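Local coordinates for protein cellulase IBT99 (Metagenomes, PDB 6WBT) that probably hydrolyses 6-phospho-alpha-glucosides as a family 4 glycosidase that binds NAD and a manganese(II) ion, at residues Gln85-Gly90 against Met117-Arg122; Leu24-Gln29 against Lys58-Glu63. All coordinates share one frame; numbering follows the deposited sequence.

Contact 1 of 2, residues Gln85-Gly90 against Met117-Arg122. With NAD (nicotinamide-adenine-dinucleotide), chain G.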
ATOM      1  N   GLN A  85      -2.590  31.425 -18.302  1.00 47.90           N
ATOM      2  CA  GLN A  85      -3.134  32.242 -17.225  1.00 48.77           C
ATOM      3  C   GLN A  85      -4.583  32.597 -17.552  1.00 49.91           C
ATOM      4  O   GLN A  85      -5.012  33.747 -17.441  1.00 51.23           O
ATOM      5  CB  GLN A  85      -2.280  33.489 -16.997  1.00 49.70           C
ATOM      6  CG  GLN A  85      -2.028  34.322 -18.244  1.00 51.40           C
ATOM      7  CD  GLN A  85      -1.191  35.552 -17.957  1.00 54.35           C
ATOM      8  OE1 GLN A  85      -0.465  35.605 -16.964  1.00 55.40           O
ATOM      9  NE2 GLN A  85      -1.290  36.551 -18.825  1.00 54.95           N
HETATM   10  N   MSE A  86      -5.356  31.598 -17.962  1.00 49.80           N
HETATM   11  CA  MSE A  86      -6.750  31.807 -18.332  1.00 51.36           C
HETATM   12  C   MSE A  86      -7.644  31.915 -17.104  1.00 52.35           C
HETATM   13  O   MSE A  86      -7.314  31.407 -16.032  1.00 51.15           O
HETATM   14  CB  MSE A  86      -7.241  30.670 -19.231  1.00 52.82           C
HETATM   15  CG  MSE A  86      -7.354  29.328 -18.521  1.00 54.99           C
HETATM   16 SE   MSE A  86      -8.037  27.904 -19.665  0.71 56.84          SE
HETATM   17  CE  MSE A  86      -6.599  27.856 -20.980  1.00 56.76           C
ATOM     18  N   ARG A  87      -8.780  32.590 -17.271  1.00 53.83           N
ATOM     19  CA  ARG A  87      -9.832  32.656 -16.258  1.00 52.81           C
ATOM     20  C   ARG A  87     -11.148  32.438 -16.997  1.00 52.90           C
ATOM     21  O   ARG A  87     -11.770  33.395 -17.466  1.00 56.04           O
ATOM     22  CB  ARG A  87      -9.814  33.984 -15.503  1.00 52.82           C
ATOM     23  CG  ARG A  87     -10.864  34.076 -14.406  1.00 53.53           C
ATOM     24  CD  ARG A  87     -10.918  35.462 -13.788  1.00 55.13           C
ATOM     25  NE  ARG A  87      -9.678  35.818 -13.104  1.00 56.60           N
ATOM     26  CZ  ARG A  87      -9.424  35.546 -11.828  1.00 57.06           C
ATOM     27  NH1 ARG A  87     -10.326  34.910 -11.092  1.00 58.06           N
ATOM     28  NH2 ARG A  87      -8.269  35.908 -11.288  1.00 56.25           N
ATOM     29  N   VAL A  88     -11.557  31.172 -17.111  1.00 49.57           N
ATOM     30  CA  VAL A  88     -12.786  30.847 -17.824  1.00 48.19           C
ATOM     31  C   VAL A  88     -13.962  31.514 -17.131  1.00 49.46           C
ATOM     32  O   VAL A  88     -14.153  31.378 -15.916  1.00 48.20           O
ATOM     33  CB  VAL A  88     -12.971  29.325 -17.908  1.00 47.43           C
ATOM     34  CG1 VAL A  88     -14.245  28.994 -18.671  1.00 46.02           C
ATOM     35  CG2 VAL A  88     -11.762  28.679 -18.569  1.00 47.51           C
ATOM     36  N   GLY A  89     -14.759  32.246 -17.908  1.00 51.20           N
ATOM     37  CA  GLY A  89     -15.831  33.048 -17.368  1.00 51.09           C
ATOM     38  C   GLY A  89     -15.429  34.448 -16.962  1.00 50.32           C
ATOM     39  O   GLY A  89     -16.310  35.291 -16.747  1.00 50.28           O
ATOM     40  N   GLY A  90     -14.131  34.724 -16.852  1.00 50.99           N
ATOM     41  CA  GLY A  90     -13.655  36.041 -16.487  1.00 53.95           C
ATOM     42  C   GLY A  90     -14.005  36.412 -15.054  1.00 57.22           C
ATOM     43  O   GLY A  90     -14.522  35.615 -14.269  1.00 58.78           O
HETATM   44  N   MSE A 117     -14.826  25.160  -6.572  1.00 48.59           N
HETATM   45  CA  MSE A 117     -15.274  23.974  -7.292  1.00 48.81           C
HETATM   46  C   MSE A 117     -16.038  24.365  -8.551  1.00 50.50           C
HETATM   47  O   MSE A 117     -15.922  23.713  -9.589  1.00 50.99           O
HETATM   48  CB  MSE A 117     -16.151  23.100  -6.391  1.00 48.03           C
HETATM   49  CG  MSE A 117     -15.405  22.464  -5.234  1.00 44.22           C
HETATM   50 SE   MSE A 117     -16.499  21.201  -4.235  0.64 41.26          SE
HETATM   51  CE  MSE A 117     -17.794  22.442  -3.477  1.00 42.04           C
ATOM     52  N   THR A 118     -16.830  25.436  -8.445  1.00 51.60           N
ATOM     53  CA  THR A 118     -17.538  25.952  -9.612  1.00 52.24           C
ATOM     54  C   THR A 118     -16.559  26.517 -10.633  1.00 53.39           C
ATOM     55  O   THR A 118     -16.673  26.248 -11.835  1.00 53.11           O
ATOM     56  CB  THR A 118     -18.544  27.020  -9.184  1.00 51.21           C
ATOM     57  OG1 THR A 118     -19.465  26.456  -8.242  1.00 50.65           O
ATOM     58  CG2 THR A 118     -19.309  27.545 -10.386  1.00 50.94           C
ATOM     59  N   TYR A 119     -15.589  27.307 -10.167  1.00 53.31           N
ATOM     60  CA  TYR A 119     -14.538  27.802 -11.048  1.00 51.69           C
ATOM     61  C   TYR A 119     -13.724  26.657 -11.638  1.00 48.81           C
ATOM     62  O   TYR A 119     -13.243  26.754 -12.772  1.00 47.86           O
ATOM     63  CB  TYR A 119     -13.638  28.767 -10.275  1.00 52.66           C
ATOM     64  CG  TYR A 119     -12.559  29.442 -11.094  1.00 53.05           C
ATOM     65  CD1 TYR A 119     -12.738  29.707 -12.446  1.00 53.98           C
ATOM     66  CD2 TYR A 119     -11.358  29.817 -10.506  1.00 53.05           C
ATOM     67  CE1 TYR A 119     -11.748  30.323 -13.189  1.00 53.94           C
ATOM     68  CE2 TYR A 119     -10.366  30.433 -11.240  1.00 53.56           C
ATOM     69  CZ  TYR A 119     -10.564  30.684 -12.580  1.00 53.67           C
ATOM     70  OH  TYR A 119      -9.572  31.297 -13.308  1.00 52.65           O
ATOM     71  N   GLY A 120     -13.573  25.561 -10.891  1.00 49.27           N
ATOM     72  CA  GLY A 120     -12.791  24.441 -11.388  1.00 51.15           C
ATOM     73  C   GLY A 120     -13.434  23.745 -12.572  1.00 54.07           C
ATOM     74  O   GLY A 120     -12.761  23.426 -13.555  1.00 53.74           O
HETATM   75  N   MSE A 121     -14.740  23.503 -12.499  1.00 56.27           N
HETATM   76  CA  MSE A 121     -15.443  22.786 -13.560  1.00 57.08           C
HETATM   77  C   MSE A 121     -15.530  23.606 -14.844  1.00 57.66           C
HETATM   78  O   MSE A 121     -15.692  23.052 -15.932  1.00 60.59           O
HETATM   79  CB  MSE A 121     -16.845  22.380 -13.101  1.00 57.73           C
HETATM   80  CG  MSE A 121     -16.857  21.300 -12.030  1.00 57.25           C
HETATM   81 SE   MSE A 121     -18.468  20.203 -12.103  0.37 60.27          SE
HETATM   82  CE  MSE A 121     -18.258  19.492 -13.908  1.00 57.71           C
ATOM     83  N   ARG A 122     -15.424  24.931 -14.718  1.00 54.70           N
ATOM     84  CA  ARG A 122     -15.346  25.779 -15.901  1.00 52.61           C
ATOM     85  C   ARG A 122     -14.002  25.661 -16.602  1.00 49.22           C
ATOM     86  O   ARG A 122     -13.918  25.926 -17.806  1.00 50.40           O
ATOM     87  CB  ARG A 122     -15.597  27.242 -15.535  1.00 53.43           C
ATOM     88  CG  ARG A 122     -17.040  27.586 -15.209  1.00 56.59           C
ATOM     89  CD  ARG A 122     -17.254  29.092 -15.259  1.00 56.86           C
ATOM     90  NE  ARG A 122     -16.402  29.802 -14.310  1.00 57.48           N
ATOM     91  CZ  ARG A 122     -16.773  30.132 -13.078  1.00 57.77           C
ATOM     92  NH1 ARG A 122     -17.986  29.818 -12.642  1.00 58.39           N
ATOM     93  NH2 ARG A 122     -15.933  30.778 -12.281  1.00 56.21           N
TER
HETATM   94  PA  NAD G 503      -8.599  38.071 -16.057  1.00 60.71           P
HETATM   95  O1A NAD G 503     -10.045  37.709 -15.997  1.00 60.66           O
HETATM   96  O2A NAD G 503      -8.223  39.499 -15.832  1.00 60.79           O
HETATM   97  O5B NAD G 503      -7.997  37.574 -17.461  1.00 59.49           O
HETATM   98  C5B NAD G 503      -8.133  36.177 -17.841  1.00 58.93           C
HETATM   99  C4B NAD G 503      -7.992  36.052 -19.339  1.00 58.74           C
HETATM  100  O4B NAD G 503      -8.186  34.668 -19.736  1.00 58.72           O
HETATM  101  C3B NAD G 503      -8.989  36.866 -20.181  1.00 58.92           C
HETATM  102  O3B NAD G 503      -8.288  37.582 -21.190  1.00 58.79           O
HETATM  103  C2B NAD G 503      -9.872  35.783 -20.811  1.00 59.17           C
HETATM  104  O2B NAD G 503     -10.501  36.177 -22.011  1.00 58.27           O
HETATM  105  C1B NAD G 503      -8.848  34.671 -20.978  1.00 59.38           C
HETATM  106  N9A NAD G 503      -9.428  33.354 -21.220  1.00 60.57           N
HETATM  107  C8A NAD G 503     -10.584  32.853 -20.677  1.00 61.63           C
HETATM  108  N7A NAD G 503     -10.868  31.640 -21.082  1.00 62.42           N
HETATM  109  C5A NAD G 503      -9.841  31.321 -21.957  1.00 61.78           C
HETATM  110  C6A NAD G 503      -9.574  30.168 -22.721  1.00 61.66           C
HETATM  111  N6A NAD G 503     -10.351  29.089 -22.726  1.00 62.06           N
HETATM  112  N1A NAD G 503      -8.463  30.176 -23.495  1.00 61.36           N
HETATM  113  C2A NAD G 503      -7.686  31.266 -23.487  1.00 61.28           C
HETATM  114  N3A NAD G 503      -7.837  32.402 -22.811  1.00 61.17           N
HETATM  115  C4A NAD G 503      -8.946  32.370 -22.053  1.00 61.40           C
HETATM  116  O3  NAD G 503      -7.791  37.162 -15.012  1.00 63.16           O
HETATM  117  PN  NAD G 503      -6.627  37.496 -13.960  1.00 64.77           P
HETATM  118  O1N NAD G 503      -5.524  38.209 -14.668  1.00 65.78           O
HETATM  119  O2N NAD G 503      -7.232  38.138 -12.756  1.00 64.49           O
HETATM  120  O5D NAD G 503      -6.147  36.014 -13.587  1.00 65.09           O
HETATM  121  C5D NAD G 503      -5.764  35.135 -14.673  1.00 64.02           C
HETATM  122  C4D NAD G 503      -5.606  33.732 -14.144  1.00 63.82           C
HETATM  123  O4D NAD G 503      -4.423  33.669 -13.315  1.00 64.07           O
HETATM  124  C3D NAD G 503      -6.747  33.222 -13.250  1.00 64.18           C
HETATM  125  O3D NAD G 503      -7.089  31.894 -13.621  1.00 65.01           O
HETATM  126  C2D NAD G 503      -6.083  33.261 -11.870  1.00 63.47           C
HETATM  127  O2D NAD G 503      -6.715  32.458 -10.885  1.00 62.16           O
HETATM  128  C1D NAD G 503      -4.679  32.793 -12.230  1.00 65.22           C
HETATM  129  N1N NAD G 503      -3.692  33.064 -11.148  1.00 67.80           N
HETATM  130  C2N NAD G 503      -3.215  32.030 -10.388  1.00 69.46           C
HETATM  131  C3N NAD G 503      -2.316  32.265  -9.358  1.00 71.34           C
HETATM  132  C7N NAD G 503      -1.786  31.076  -8.598  1.00 73.81           C
HETATM  133  O7N NAD G 503      -1.559  31.181  -7.396  1.00 75.16           O
HETATM  134  N7N NAD G 503      -1.552  29.963  -9.280  1.00 74.43           N
HETATM  135  C4N NAD G 503      -1.930  33.573  -9.084  1.00 70.34           C
HETATM  136  C5N NAD G 503      -2.390  34.601  -9.879  1.00 69.07           C
HETATM  137  C6N NAD G 503      -3.266  34.326 -10.906  1.00 67.87           C

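Contact 2 of 2, residues Leu24-Gln29 against Lys58-Glu63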
ATOM      1  N   LEU A  24       9.651  38.339 -17.880  1.00 62.87           N
ATOM      2  CA  LEU A  24      10.276  37.491 -18.891  1.00 58.80           C
ATOM      3  C   LEU A  24      11.359  38.238 -19.660  1.00 56.79           C
ATOM      4  O   LEU A  24      12.377  37.642 -20.029  1.00 56.18           O
ATOM      5  CB  LEU A  24       9.216  36.952 -19.852  1.00 58.11           C
ATOM      6  CG  LEU A  24       9.705  36.021 -20.964  1.00 59.56           C
ATOM      7  CD1 LEU A  24      10.325  34.760 -20.381  1.00 59.32           C
ATOM      8  CD2 LEU A  24       8.571  35.676 -21.915  1.00 59.14           C
ATOM      9  N   LEU A  25      11.165  39.538 -19.898  1.00 54.64           N
ATOM     10  CA  LEU A  25      12.172  40.335 -20.585  1.00 55.82           C
ATOM     11  C   LEU A  25      13.399  40.590 -19.720  1.00 57.81           C
ATOM     12  O   LEU A  25      14.488  40.814 -20.260  1.00 59.08           O
ATOM     13  CB  LEU A  25      11.571  41.665 -21.041  1.00 54.34           C
ATOM     14  CG  LEU A  25      10.487  41.594 -22.120  1.00 52.53           C
ATOM     15  CD1 LEU A  25       9.983  42.987 -22.474  1.00 52.75           C
ATOM     16  CD2 LEU A  25      11.005  40.875 -23.356  1.00 52.61           C
ATOM     17  N   ASP A  26      13.250  40.562 -18.394  1.00 57.70           N
ATOM     18  CA  ASP A  26      14.397  40.739 -17.509  1.00 57.20           C
ATOM     19  C   ASP A  26      15.354  39.557 -17.539  1.00 54.97           C
ATOM     20  O   ASP A  26      16.460  39.666 -17.002  1.00 53.15           O
ATOM     21  CB  ASP A  26      13.930  40.978 -16.072  1.00 58.69           C
ATOM     22  CG  ASP A  26      13.188  42.287 -15.912  1.00 60.38           C
ATOM     23  OD1 ASP A  26      13.412  43.202 -16.735  1.00 61.58           O
ATOM     24  OD2 ASP A  26      12.385  42.406 -14.963  1.00 59.91           O
ATOM     25  N   GLN A  27      14.954  38.435 -18.140  1.00 57.76           N
ATOM     26  CA  GLN A  27      15.826  37.275 -18.280  1.00 61.39           C
ATOM     27  C   GLN A  27      16.159  37.059 -19.750  1.00 62.82           C
ATOM     28  O   GLN A  27      16.084  35.934 -20.255  1.00 61.30           O
ATOM     29  CB  GLN A  27      15.177  36.034 -17.676  1.00 60.98           C
ATOM     30  CG  GLN A  27      14.837  36.170 -16.202  1.00 62.12           C
ATOM     31  CD  GLN A  27      16.071  36.267 -15.328  1.00 66.19           C
ATOM     32  OE1 GLN A  27      16.152  37.114 -14.440  1.00 67.52           O
ATOM     33  NE2 GLN A  27      17.039  35.391 -15.574  1.00 67.48           N
ATOM     34  N   ARG A  28      16.534  38.139 -20.439  1.00 66.57           N
ATOM     35  CA  ARG A  28      16.700  38.072 -21.887  1.00 70.19           C
ATOM     36  C   ARG A  28      17.956  37.304 -22.281  1.00 72.64           C
ATOM     37  O   ARG A  28      17.976  36.654 -23.333  1.00 71.40           O
ATOM     38  CB  ARG A  28      16.729  39.485 -22.462  1.00 72.75           C
ATOM     39  CG  ARG A  28      16.245  39.597 -23.895  1.00 73.74           C
ATOM     40  CD  ARG A  28      15.638  40.970 -24.164  1.00 73.27           C
ATOM     41  NE  ARG A  28      16.566  42.062 -23.872  1.00 72.57           N
ATOM     42  CZ  ARG A  28      16.536  42.799 -22.765  1.00 69.99           C
ATOM     43  NH1 ARG A  28      15.620  42.566 -21.834  1.00 66.89           N
ATOM     44  NH2 ARG A  28      17.423  43.769 -22.587  1.00 70.66           N
ATOM     45  N   GLN A  29      19.009  37.364 -21.460  1.00 77.06           N
ATOM     46  CA  GLN A  29      20.224  36.621 -21.777  1.00 80.15           C
ATOM     47  C   GLN A  29      20.032  35.121 -21.600  1.00 78.38           C
ATOM     48  O   GLN A  29      20.636  34.330 -22.334  1.00 80.29           O
ATOM     49  CB  GLN A  29      21.387  37.104 -20.911  1.00 83.22           C
ATOM     50  CG  GLN A  29      21.991  38.427 -21.347  1.00 86.46           C
ATOM     51  CD  GLN A  29      23.372  38.652 -20.761  1.00 90.82           C
ATOM     52  OE1 GLN A  29      23.989  39.695 -20.977  1.00 93.48           O
ATOM     53  NE2 GLN A  29      23.866  37.669 -20.019  1.00 91.67           N
ATOM     54  N   LYS A  58       8.438  48.369 -25.318  1.00 56.79           N
ATOM     55  CA  LYS A  58       9.107  49.597 -25.730  1.00 60.87           C
ATOM     56  C   LYS A  58       9.984  50.177 -24.627  1.00 62.24           C
ATOM     57  O   LYS A  58      10.873  50.985 -24.918  1.00 60.90           O
ATOM     58  CB  LYS A  58       8.066  50.626 -26.177  1.00 62.46           C
ATOM     59  CG  LYS A  58       8.632  51.818 -26.932  1.00 65.71           C
ATOM     60  CD  LYS A  58       9.613  51.372 -28.004  1.00 69.24           C
ATOM     61  CE  LYS A  58       9.788  52.437 -29.070  1.00 71.31           C
ATOM     62  NZ  LYS A  58       8.560  52.580 -29.900  1.00 71.79           N
ATOM     63  N   THR A  59       9.769  49.775 -23.376  1.00 65.04           N
ATOM     64  CA  THR A  59      10.504  50.320 -22.243  1.00 65.89           C
ATOM     65  C   THR A  59      11.673  49.446 -21.807  1.00 65.84           C
ATOM     66  O   THR A  59      12.739  49.972 -21.471  1.00 67.85           O
ATOM     67  CB  THR A  59       9.558  50.531 -21.055  1.00 66.54           C
ATOM     68  OG1 THR A  59       8.363  51.179 -21.506  1.00 68.21           O
ATOM     69  CG2 THR A  59      10.219  51.398 -19.993  1.00 67.16           C
ATOM     70  N   GLU A  60      11.508  48.124 -21.808  1.00 64.87           N
ATOM     71  CA  GLU A  60      12.534  47.216 -21.307  1.00 65.01           C
ATOM     72  C   GLU A  60      13.382  46.592 -22.409  1.00 66.11           C
ATOM     73  O   GLU A  60      14.600  46.475 -22.250  1.00 67.52           O
ATOM     74  CB  GLU A  60      11.893  46.103 -20.472  1.00 63.63           C
ATOM     75  CG  GLU A  60      10.991  46.601 -19.352  1.00 63.84           C
ATOM     76  CD  GLU A  60      11.655  47.655 -18.487  1.00 64.36           C
ATOM     77  OE1 GLU A  60      11.071  48.746 -18.326  1.00 63.88           O
ATOM     78  OE2 GLU A  60      12.764  47.395 -17.973  1.00 64.87           O
ATOM     79  N   ALA A  61      12.771  46.185 -23.521  1.00 65.41           N
ATOM     80  CA  ALA A  61      13.506  45.537 -24.601  1.00 66.69           C
ATOM     81  C   ALA A  61      12.783  45.731 -25.927  1.00 65.66           C
ATOM     82  O   ALA A  61      11.918  44.922 -26.286  1.00 64.69           O
ATOM     83  CB  ALA A  61      13.688  44.048 -24.307  1.00 67.22           C
ATOM     84  N   PRO A  62      13.106  46.784 -26.684  1.00 65.97           N
ATOM     85  CA  PRO A  62      12.355  47.066 -27.917  1.00 65.96           C
ATOM     86  C   PRO A  62      12.658  46.118 -29.066  1.00 66.19           C
ATOM     87  O   PRO A  62      11.982  46.202 -30.100  1.00 65.01           O
ATOM     88  CB  PRO A  62      12.779  48.498 -28.260  1.00 65.70           C
ATOM     89  CG  PRO A  62      14.152  48.618 -27.685  1.00 66.28           C
ATOM     90  CD  PRO A  62      14.146  47.795 -26.423  1.00 65.18           C
ATOM     91  N   GLU A  63      13.637  45.226 -28.931  1.00 67.14           N
ATOM     92  CA  GLU A  63      14.004  44.322 -30.012  1.00 68.89           C
ATOM     93  C   GLU A  63      13.172  43.046 -30.033  1.00 68.36           C
ATOM     94  O   GLU A  63      13.392  42.197 -30.904  1.00 69.52           O
ATOM     95  CB  GLU A  63      15.491  43.960 -29.922  1.00 70.59           C
ATOM     96  CG  GLU A  63      15.842  42.980 -28.809  1.00 70.17           C
ATOM     97  CD  GLU A  63      15.986  43.646 -27.453  1.00 70.59           C
ATOM     98  OE1 GLU A  63      15.603  44.826 -27.316  1.00 71.09           O
ATOM     99  OE2 GLU A  63      16.492  42.986 -26.522  1.00 70.33           O
TER

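Contact 1 of 2, residues Gln85-Gly90 against Met117-Arg122
Tyr-119 brings its hydroxyl over the aliphatic start of Arg-87, with OH 3.3 Å from CG of that arginine. The two side chains cross at about a right angle, although the phenol ring and the guanidinium lie in nearly parallel planes, 3° apart. CG is anti to the backbone N (chi1 -176°), which carries the ring away from the helix backbone, and OH donates a hydrogen bond of 2.6 Å to NAD O3D, which lies at the ring edge in its plane. A tyrosine suits this place because it is long enough to carry a donor from the helix to the nicotinamide ribose.

Arg-87 serves the pyrophosphate. A bend at chi3 turns NE to the bridging oxygen NAD O3, 3.0 Å away and almost straight at 168°, while NH2 reaches NAD O2N at 2.9 Å. NH1 forms a salt bridge with Glu-110, so the charged group is held from both protein and cofactor.

Val-88 is small enough to lie between helix and adenine: CG1 packs 3.8 Å from Arg-122 CB, and CG2 comes 4.0 Å from NAD N7A. Its carbonyl O accepts a 3.2 Å hydrogen bond from Arg-122 NE, which sits above the carbonyl plane. The rest of that guanidinium is engaged by Asn-435 and Asp-97. Gly-89 provides the positive phi that the type II turn from Arg-87 to Gly-90 needs.

Together these residues form one wall of the NAD pocket, in the loop that leads from strand 81-84 of the Rossmann-type sheet into helix 90-103. It rests on helix 114-136, where Met-86 also meets Met-127 and Leu-130. Gln-85 joins it to strand 5-10 through Cys-10, and Met-117 and Met-121 pack helix 114-136 against helix 380-402.

Contact 2 of 2, residues Leu24-Gln29 against Lys58-Glu63
Arg-28 and Glu-63 reach toward each other tip to tip, their guanidinium and carboxylate planes turned 76° apart. The salt bridge rests on one short pair, Arg-28 NE to Glu-63 OE2 at 2.8 Å, and is not the flat, two-pronged kind in which both carboxylate oxygens face two nitrogens. On the glutamate, CG stands between the backbone N and the carbonyl carbon (chi1 74°), and a further bend at chi2 sets CD on the side of the arginine.

The methyl of Ala-61 lies against one face of the same guanidinium, toward its rim, with CB 3.5 Å from Arg-28 CZ. Alanine suits this spot, since its lone methyl supports the flat group without pushing it away from Glu-63. Replacing Arg-28 by an alanine would probably leave the Glu-63 carboxylate without its positive mate and remove the flat group that lies against one side of the Ala-61 methyl.

Leu-25 crosses Glu-60 obliquely, so that CD1 meets the CB of the glutamate at 4.2 Å while CD2 faces Ala-61 CB at 4.3 Å. The branched leucine thus touches two successive residues with its two methyls, and it also packs on Val-64. Glu-60 contributes its aliphatic base here. Its carboxylate lies beyond this packing, where OE2 comes within 4.4 Å of Asp-26 OD1; the likely repulsion is probably eased by Lys-22, which forms a salt bridge with Asp-26 OD2.

Leucine and alanine methyls together with a charged pair thus join the ends of helices 17-25 and 43-60 and the turns that follow them. These helices link the parallel strands 5-10, 33-39 and 66-69 in succession, the beta-alpha-beta-alpha-beta unit of a Rossmann-type dinucleotide-binding fold.

Overall arrangement
From the N terminus, strand 5-10 leads into helix 17-25, whose last turn and the residues after it, 24-29, open contact 2. The chain then runs through strand 33-39 and helix 43-60 before residues 58-63 close this first loop of 28 intervening residues. Strand 66-69, helix 72-76 and strand 81-84 follow, and contact 1 opens at residues 85-90. It closes on helix 114-136 after a 26-residue excursion that includes helix 90-103. The two loops stand in series, neither nested nor crossed, with centres about 31 Å apart. Contact 2 ties two helix ends together toward the outside of the nucleotide-binding region, whereas contact 1 joins a strand-following loop to a helix at the buried NAD site.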